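PDB 4PR3: 5'-methylthioadenosine nucleosidase / s-adenosylhomocysteine nucleosidase from Brucella melitensis bv. 1, which is a nucleosidase of the phosphorylase superfamily and holds adenine in its ligand pocket. Local coordinates for residues 126-138 with 171-185. Numbering follows the deposited sequence.
Sequences LDLPETVELPFRV and YACLRACQAVGVPLL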
loop_
_atom_site.group_PDB
_atom_site.type_symbol
_atom_site.label_atom_id
_atom_site.label_comp_id
_atom_site.label_asym_id
_atom_site.label_seq_id
_atom_site.Cartn_x
_atom_site.Cartn_y
_atom_site.Cartn_z
ATOM N N LEU A 126 -12.485 7.967 4.026
ATOM C CA LEU A 126 -11.294 8.411 4.724
ATOM C C LEU A 126 -11.293 9.924 4.686
ATOM O O LEU A 126 -11.368 10.518 3.607
ATOM C CB LEU A 126 -10.045 7.872 4.028
ATOM C CG LEU A 126 -8.695 8.277 4.621
ATOM C CD1 LEU A 126 -8.550 7.736 6.035
ATOM C CD2 LEU A 126 -7.552 7.799 3.739
ATOM N N ASP A 127 -11.200 10.564 5.845
ATOM C CA ASP A 127 -11.259 12.008 5.827
ATOM C C ASP A 127 -9.819 12.451 5.694
ATOM O O ASP A 127 -9.069 12.501 6.667
ATOM C CB ASP A 127 -11.847 12.513 7.148
ATOM C CG ASP A 127 -12.408 13.921 7.046
ATOM O OD1 ASP A 127 -13.063 14.235 6.030
ATOM O OD2 ASP A 127 -12.201 14.712 7.993
ATOM N N LEU A 128 -9.453 12.770 4.458
ATOM C CA LEU A 128 -8.167 13.351 4.124
ATOM C C LEU A 128 -8.391 14.135 2.839
ATOM O O LEU A 128 -9.195 13.722 2.002
ATOM C CB LEU A 128 -7.134 12.244 3.924
ATOM C CG LEU A 128 -5.762 12.418 4.580
ATOM C CD1 LEU A 128 -5.897 12.778 6.051
ATOM C CD2 LEU A 128 -4.944 11.149 4.416
ATOM N N PRO A 129 -7.679 15.252 2.652
ATOM C CA PRO A 129 -7.871 15.919 1.359
ATOM C C PRO A 129 -7.067 15.201 0.284
ATOM O O PRO A 129 -6.342 14.258 0.599
ATOM C CB PRO A 129 -7.313 17.319 1.607
ATOM C CG PRO A 129 -6.283 17.120 2.677
ATOM C CD PRO A 129 -6.797 16.012 3.555
ATOM N N GLU A 130 -7.178 15.640 -0.963
ATOM C CA GLU A 130 -6.452 14.986 -2.041
ATOM C C GLU A 130 -4.964 15.263 -1.916
ATOM O O GLU A 130 -4.134 14.441 -2.288
ATOM C CB GLU A 130 -6.949 15.463 -3.401
ATOM C CG GLU A 130 -6.269 14.770 -4.556
ATOM C CD GLU A 130 -5.775 15.738 -5.600
ATOM O OE1 GLU A 130 -6.601 16.204 -6.412
ATOM O OE2 GLU A 130 -4.560 16.032 -5.606
ATOM N N THR A 131 -4.636 16.434 -1.389
ATOM C CA THR A 131 -3.252 16.815 -1.166
ATOM C C THR A 131 -3.018 16.959 0.333
ATOM O O THR A 131 -3.649 17.781 0.993
ATOM C CB THR A 131 -2.915 18.123 -1.902
ATOM O OG1 THR A 131 -2.856 17.871 -3.312
ATOM C CG2 THR A 131 -1.581 18.672 -1.442
ATOM N N VAL A 132 -2.122 16.142 0.873
ATOM C CA VAL A 132 -1.928 16.093 2.315
ATOM C C VAL A 132 -0.673 16.835 2.739
ATOM O O VAL A 132 0.442 16.418 2.420
ATOM C CB VAL A 132 -1.849 14.648 2.825
ATOM C CG1 VAL A 132 -1.906 14.627 4.343
ATOM C CG2 VAL A 132 -2.976 13.816 2.233
ATOM N N GLU A 133 -0.868 17.935 3.461
ATOM C CA GLU A 133 0.236 18.737 3.972
ATOM C C GLU A 133 1.066 17.948 4.972
ATOM O O GLU A 133 0.522 17.327 5.883
ATOM C CB GLU A 133 -0.299 19.999 4.651
ATOM C CG GLU A 133 -0.995 20.963 3.715
ATOM C CD GLU A 133 -0.044 21.571 2.708
ATOM O OE1 GLU A 133 1.075 21.953 3.110
ATOM O OE2 GLU A 133 -0.413 21.660 1.515
ATOM N N LEU A 134 2.382 17.965 4.798
ATOM C CA LEU A 134 3.278 17.418 5.809
ATOM C C LEU A 134 3.511 18.482 6.884
ATOM O O LEU A 134 3.525 19.679 6.586
ATOM C CB LEU A 134 4.596 16.945 5.180
ATOM C CG LEU A 134 4.499 15.731 4.239
ATOM C CD1 LEU A 134 5.818 14.969 4.172
ATOM C CD2 LEU A 134 3.366 14.795 4.641
ATOM N N PRO A 135 3.683 18.049 8.143
ATOM C CA PRO A 135 3.707 18.976 9.285
ATOM C C PRO A 135 4.924 19.902 9.386
ATOM O O PRO A 135 4.822 20.920 10.065
ATOM C CB PRO A 135 3.676 18.033 10.495
ATOM C CG PRO A 135 4.295 16.770 10.000
ATOM C CD PRO A 135 3.833 16.646 8.572
ATOM N N PHE A 136 6.039 19.574 8.742
ATOM C CA PHE A 136 7.292 20.270 9.043
ATOM C C PHE A 136 7.921 21.064 7.900
ATOM O O PHE A 136 7.769 20.731 6.727
ATOM C CB PHE A 136 8.317 19.284 9.602
ATOM C CG PHE A 136 7.874 18.610 10.865
ATOM C CD1 PHE A 136 7.253 19.336 11.868
ATOM C CD2 PHE A 136 8.059 17.249 11.043
ATOM C CE1 PHE A 136 6.839 18.720 13.034
ATOM C CE2 PHE A 136 7.645 16.629 12.206
ATOM C CZ PHE A 136 7.034 17.366 13.203
ATOM N N ARG A 137 8.631 22.124 8.276
ATOM C CA ARG A 137 9.419 22.922 7.347
ATOM C C ARG A 137 10.777 23.211 7.966
ATOM O O ARG A 137 10.861 23.838 9.019
ATOM C CB ARG A 137 8.713 24.242 7.027
ATOM C CG ARG A 137 7.355 24.086 6.354
ATOM C CD ARG A 137 7.474 23.399 5.005
ATOM N NE ARG A 137 6.172 23.262 4.363
ATOM C CZ ARG A 137 5.368 22.212 4.508
ATOM N NH1 ARG A 137 5.731 21.189 5.271
ATOM N NH2 ARG A 137 4.199 22.185 3.886
ATOM N N VAL A 138 11.838 22.750 7.315
ATOM C CA VAL A 138 13.191 23.004 7.787
ATOM C C VAL A 138 13.842 24.073 6.918
ATOM O O VAL A 138 13.812 23.990 5.690
ATOM C CB VAL A 138 14.043 21.717 7.764
ATOM C CG1 VAL A 138 15.483 22.014 8.159
ATOM C CG2 VAL A 138 13.435 20.670 8.685
ATOM N N TYR A 171 3.685 8.518 0.168
ATOM C CA TYR A 171 2.289 8.532 0.612
ATOM C C TYR A 171 1.938 7.280 1.417
ATOM O O TYR A 171 1.150 7.335 2.358
ATOM C CB TYR A 171 1.318 8.694 -0.562
ATOM C CG TYR A 171 -0.135 8.639 -0.145
ATOM C CD1 TYR A 171 -0.816 9.793 0.227
ATOM C CD2 TYR A 171 -0.825 7.432 -0.117
ATOM C CE1 TYR A 171 -2.141 9.742 0.618
ATOM C CE2 TYR A 171 -2.142 7.373 0.273
ATOM C CZ TYR A 171 -2.797 8.529 0.639
ATOM O OH TYR A 171 -4.115 8.462 1.026
ATOM N N ALA A 172 2.517 6.149 1.034
ATOM C CA ALA A 172 2.298 4.911 1.764
ATOM C C ALA A 172 2.930 4.989 3.153
ATOM O O ALA A 172 2.399 4.437 4.119
ATOM C CB ALA A 172 2.852 3.735 0.987
ATOM N N CYS A 173 4.065 5.678 3.248
ATOM C CA CYS A 173 4.727 5.884 4.530
ATOM C C CYS A 173 3.864 6.745 5.437
ATOM O O CYS A 173 3.747 6.481 6.634
ATOM C CB CYS A 173 6.086 6.557 4.338
ATOM S SG CYS A 173 7.296 5.562 3.443
ATOM N N LEU A 174 3.258 7.772 4.849
ATOM C CA LEU A 174 2.426 8.711 5.586
ATOM C C LEU A 174 1.256 8.021 6.267
ATOM O O LEU A 174 1.029 8.207 7.464
ATOM C CB LEU A 174 1.905 9.806 4.655
ATOM C CG LEU A 174 1.051 10.866 5.354
ATOM C CD1 LEU A 174 1.856 11.548 6.450
ATOM C CD2 LEU A 174 0.527 11.882 4.359
ATOM N N ARG A 175 0.513 7.229 5.500
ATOM C CA ARG A 175 -0.659 6.540 6.029
ATOM C C ARG A 175 -0.269 5.564 7.128
ATOM O O ARG A 175 -1.018 5.362 8.078
ATOM C CB ARG A 175 -1.415 5.821 4.912
ATOM C CG ARG A 175 -1.964 6.753 3.851
ATOM C CD ARG A 175 -2.968 7.745 4.431
ATOM N NE ARG A 175 -4.125 7.072 5.015
ATOM C CZ ARG A 175 -4.448 7.119 6.304
ATOM N NH1 ARG A 175 -3.708 7.821 7.154
ATOM N NH2 ARG A 175 -5.517 6.468 6.741
ATOM N N ALA A 176 0.914 4.973 6.997
ATOM C CA ALA A 176 1.452 4.090 8.024
ATOM C C ALA A 176 1.787 4.869 9.298
ATOM O O ALA A 176 1.490 4.420 10.406
ATOM C CB ALA A 176 2.681 3.359 7.505
ATOM N N CYS A 177 2.398 6.039 9.134
ATOM C CA CYS A 177 2.762 6.882 10.268
ATOM C C CYS A 177 1.535 7.479 10.953
ATOM O O CYS A 177 1.488 7.578 12.177
ATOM C CB CYS A 177 3.710 7.998 9.829
ATOM S SG CYS A 177 5.323 7.427 9.247
ATOM N N GLN A 178 0.545 7.878 10.161
ATOM C CA GLN A 178 -0.692 8.424 10.707
ATOM C C GLN A 178 -1.460 7.353 11.465
ATOM O O GLN A 178 -2.157 7.644 12.438
ATOM C CB GLN A 178 -1.565 9.005 9.595
ATOM C CG GLN A 178 -1.046 10.314 9.022
ATOM C CD GLN A 178 -1.883 10.817 7.858
ATOM O OE1 GLN A 178 -2.478 10.033 7.115
ATOM N NE2 GLN A 178 -1.932 12.132 7.695
ATOM N N ALA A 179 -1.317 6.110 11.015
ATOM C CA ALA A 179 -1.992 4.978 11.636
ATOM C C ALA A 179 -1.529 4.758 13.075
ATOM O O ALA A 179 -2.336 4.432 13.944
ATOM C CB ALA A 179 -1.784 3.721 10.810
ATOM N N VAL A 180 -0.228 4.906 13.317
ATOM C CA VAL A 180 0.316 4.789 14.670
ATOM C C VAL A 180 0.564 6.132 15.381
ATOM O O VAL A 180 0.976 6.157 16.539
ATOM C CB VAL A 180 1.604 3.943 14.692
ATOM C CG1 VAL A 180 1.330 2.553 14.143
ATOM C CG2 VAL A 180 2.696 4.626 13.899
ATOM N N GLY A 181 0.320 7.241 14.691
ATOM C CA GLY A 181 0.430 8.553 15.308
ATOM C C GLY A 181 1.800 9.220 15.307
ATOM O O GLY A 181 2.025 10.169 16.055
ATOM N N VAL A 182 2.719 8.732 14.478
ATOM C CA VAL A 182 4.032 9.360 14.330
ATOM C C VAL A 182 4.015 10.381 13.183
ATOM O O VAL A 182 3.383 10.147 12.153
ATOM C CB VAL A 182 5.130 8.304 14.073
ATOM C CG1 VAL A 182 6.516 8.930 14.131
ATOM C CG2 VAL A 182 5.024 7.182 15.089
ATOM N N PRO A 183 4.680 11.534 13.369
ATOM C CA PRO A 183 4.791 12.494 12.264
ATOM C C PRO A 183 5.832 12.066 11.228
ATOM O O PRO A 183 6.755 11.315 11.549
ATOM C CB PRO A 183 5.227 13.783 12.965
ATOM C CG PRO A 183 5.927 13.322 14.193
ATOM C CD PRO A 183 5.194 12.087 14.635
ATOM N N LEU A 184 5.677 12.547 9.998
ATOM C CA LEU A 184 6.545 12.155 8.891
ATOM C C LEU A 184 7.222 13.364 8.240
ATOM O O LEU A 184 6.617 14.425 8.105
ATOM C CB LEU A 184 5.739 11.387 7.839
ATOM C CG LEU A 184 6.454 11.040 6.528
ATOM C CD1 LEU A 184 7.456 9.916 6.729
ATOM C CD2 LEU A 184 5.460 10.695 5.435
ATOM N N LEU A 185 8.477 13.189 7.837
ATOM C CA LEU A 185 9.209 14.216 7.099
ATOM C C LEU A 185 9.858 13.597 5.860
ATOM O O LEU A 185 10.599 12.623 5.969
ATOM C CB LEU A 185 10.267 14.856 8.000
ATOM C CG LEU A 185 11.109 16.029 7.488
ATOM C CD1 LEU A 185 11.510 16.911 8.660
ATOM C CD2 LEU A 185 12.349 15.557 6.734
HETATM O O HOH W 1 7.090 17.176 7.388
#
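Leu174, on helix 170-180, meets segment 126-138 through both of its methyl branches. Followed outward from CB, its CG lies anti to the backbone N (chi1 -178°), which carries the fork toward strand 132-133. There CD2 comes within 3.7 Å of CG1 of Val132, while CD1 passes CD2 of Leu134 at 4.0 Å, the two leucines running past each other in opposite senses. CG2 of Val132 lies 4.5 Å from CE1 of Tyr171, at the ring edge. On the next residue, Arg175, CD touches CD2 of Leu128 at 3.9 Å, and that methyl also lies over one guanidinium face, whereas NH2 approaches CD1 of Leu126. Bends at chi2 and chi3 (both -61°) fold the arginine back, with CB of Gln178 in plane at the guanidinium edge. Its NE forms a salt bridge with Glu62 of the second subunit, and its NH1 gives a weak hydrogen bond to OE1 of Gln178, so Leu126 and Leu128 pack on a guanidinium engaged across the dimer interface.

No direct hydrogen bond joins the segments, but one water accepts from Phe136 N and donates to Leu184 O, 2.9 Å from each. Nearby, the Phe136 ring approaches Pro183 obliquely, CE2 to CB 3.8 Å, and carries Pro135 CG over the centre of one face.

A Schellman motif ends the helix: Gly181, at C-prime, has positive phi, Val182 N bonds Cys177 O at 2.9 Å, and Gly181 N bonds Gln178 O weakly. Segment 126-138 thus covers one side of the connection from helix 170-180 to strand 184-192. In the mixed sheet that strand runs parallel to 83-91 and antiparallel to 100-108, which also pairs antiparallel with 132-133 and whose Val106 packs against Leu174 and Tyr171.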